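Pre-mRNA-splicing factor 38 (Chaetomium thermophilum, PDB 5F5T) is probably required for pre-mRNA splicing, as a nuclear spliceosome component of the PRP38 family. Local coordinates at residues R187-L190 with E191-L195. Numbering follows the deposited sequence.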
loop_
_atom_site.group_PDB
_atom_site.type_symbol
_atom_site.label_atom_id
_atom_site.label_comp_id
_atom_site.label_asym_id
_atom_site.label_seq_id
_atom_site.Cartn_x
_atom_site.Cartn_y
_atom_site.Cartn_z
ATOM N N ARG A 187 9.719 -8.253 1.442
ATOM C CA ARG A 187 9.718 -8.496 2.878
ATOM C C ARG A 187 10.640 -9.654 3.248
ATOM O O ARG A 187 11.353 -9.589 4.251
ATOM C CB ARG A 187 8.301 -8.772 3.377
ATOM C CG ARG A 187 8.019 -8.171 4.742
ATOM C CD ARG A 187 7.090 -9.043 5.566
ATOM N NE ARG A 187 6.801 -8.433 6.860
ATOM C CZ ARG A 187 7.394 -8.775 7.999
ATOM N NH1 ARG A 187 8.322 -9.726 8.011
ATOM N NH2 ARG A 187 7.061 -8.164 9.127
ATOM N N ASP A 188 10.635 -10.705 2.432
ATOM C CA ASP A 188 11.490 -11.860 2.692
ATOM C C ASP A 188 12.973 -11.484 2.625
ATOM O O ASP A 188 13.795 -12.077 3.321
ATOM C CB ASP A 188 11.189 -13.003 1.717
ATOM C CG ASP A 188 11.356 -12.600 0.271
ATOM O OD1 ASP A 188 11.369 -11.387 -0.007
ATOM O OD2 ASP A 188 11.475 -13.499 -0.587
ATOM N N ILE A 189 13.314 -10.520 1.773
ATOM C CA ILE A 189 14.687 -10.019 1.706
ATOM C C ILE A 189 15.068 -9.355 3.029
ATOM O O ILE A 189 16.145 -9.609 3.571
ATOM C CB ILE A 189 14.891 -9.032 0.530
ATOM C CG1 ILE A 189 15.386 -9.771 -0.718
ATOM C CG2 ILE A 189 15.955 -8.002 0.866
ATOM C CD1 ILE A 189 14.587 -10.997 -1.088
ATOM N N LEU A 190 14.175 -8.515 3.548
ATOM C CA LEU A 190 14.394 -7.850 4.831
ATOM C C LEU A 190 14.533 -8.869 5.961
ATOM O O LEU A 190 15.372 -8.716 6.849
ATOM C CB LEU A 190 13.243 -6.887 5.132
ATOM C CG LEU A 190 13.078 -5.687 4.194
ATOM C CD1 LEU A 190 12.247 -4.587 4.836
ATOM C CD2 LEU A 190 14.439 -5.140 3.786
ATOM N N GLU A 191 13.714 -9.915 5.905
ATOM C CA GLU A 191 13.736 -10.971 6.909
ATOM C C GLU A 191 15.059 -11.727 6.856
ATOM O O GLU A 191 15.646 -12.058 7.887
ATOM C CB GLU A 191 12.560 -11.931 6.701
ATOM C CG GLU A 191 11.202 -11.307 6.988
ATOM C CD GLU A 191 10.039 -12.254 6.736
ATOM O OE1 GLU A 191 10.222 -13.484 6.851
ATOM O OE2 GLU A 191 8.937 -11.761 6.409
ATOM N N ASP A 192 15.524 -11.983 5.639
ATOM C CA ASP A 192 16.806 -12.636 5.419
ATOM C C ASP A 192 17.949 -11.795 5.982
ATOM O O ASP A 192 18.915 -12.325 6.529
ATOM C CB ASP A 192 17.012 -12.895 3.924
ATOM C CG ASP A 192 18.350 -13.535 3.621
ATOM O OD1 ASP A 192 18.492 -14.755 3.848
ATOM O OD2 ASP A 192 19.258 -12.819 3.147
ATOM N N LEU A 193 17.829 -10.478 5.837
ATOM C CA LEU A 193 18.821 -9.529 6.342
ATOM C C LEU A 193 18.646 -9.187 7.823
ATOM O O LEU A 193 19.349 -8.318 8.344
ATOM C CB LEU A 193 18.794 -8.243 5.509
ATOM C CG LEU A 193 19.585 -8.186 4.193
ATOM C CD1 LEU A 193 19.416 -9.431 3.332
ATOM C CD2 LEU A 193 19.175 -6.947 3.412
ATOM N N ASP A 194 17.700 -9.854 8.483
ATOM C CA ASP A 194 17.460 -9.700 9.924
ATOM C C ASP A 194 16.953 -8.311 10.311
ATOM O O ASP A 194 16.903 -7.968 11.492
ATOM C CB ASP A 194 18.731 -10.008 10.724
ATOM C CG ASP A 194 18.968 -11.493 10.896
ATOM O OD1 ASP A 194 18.258 -12.292 10.250
ATOM O OD2 ASP A 194 19.874 -11.859 11.677
ATOM N N LEU A 195 16.583 -7.511 9.319
ATOM C CA LEU A 195 15.939 -6.234 9.587
ATOM C C LEU A 195 14.521 -6.431 10.113
ATOM O O LEU A 195 14.043 -5.653 10.937
ATOM C CB LEU A 195 15.930 -5.373 8.324
ATOM C CG LEU A 195 17.317 -5.173 7.706
ATOM C CD1 LEU A 195 17.218 -4.480 6.356
ATOM C CD2 LEU A 195 18.214 -4.389 8.654
#
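R187 and E191, one helical turn apart, are joined by a salt bridge in which R187 NH1 lies 2.7 Å from E191 OE2. The oxygen sits at the guanidinium edge, slightly tilted from its plane, but NH1 reaches it from above the carboxylate, the two planes standing 72° apart. E191 sends CG back beside its backbone N (chi1 -68°) and then runs extended, which lays the chain over R187 O and brings the carboxylate to the arginine. The R187 chain bends at chi2 to come round to it. The guanidinium has further anchors: NE pairs with E141 and NH1 also bonds E197 O, so the arginine ties this short helix to E141, just past the end of helix 133-140, and to the chain that follows. L190 is buried against Y137 and K134 of that helix, and its CD2 lies 3.8 Å from L195 CD1. I189 CG2 and L193 CD2 touch more loosely at 4.2 Å, near the surface. The backbone bonds step from i to i+4, with E191 N to R187 O at 2.9 Å and L193 N to I189 O at 3.0 Å. Past them D194 turns to positive phi (66°), its N bonding E191 O, while L195 N makes a weak bond to L190 O at 3.0 Å. Together with the L190–L195 apolar contact, this reversal is a Schellman motif closing the C-terminal end of helix 187-192.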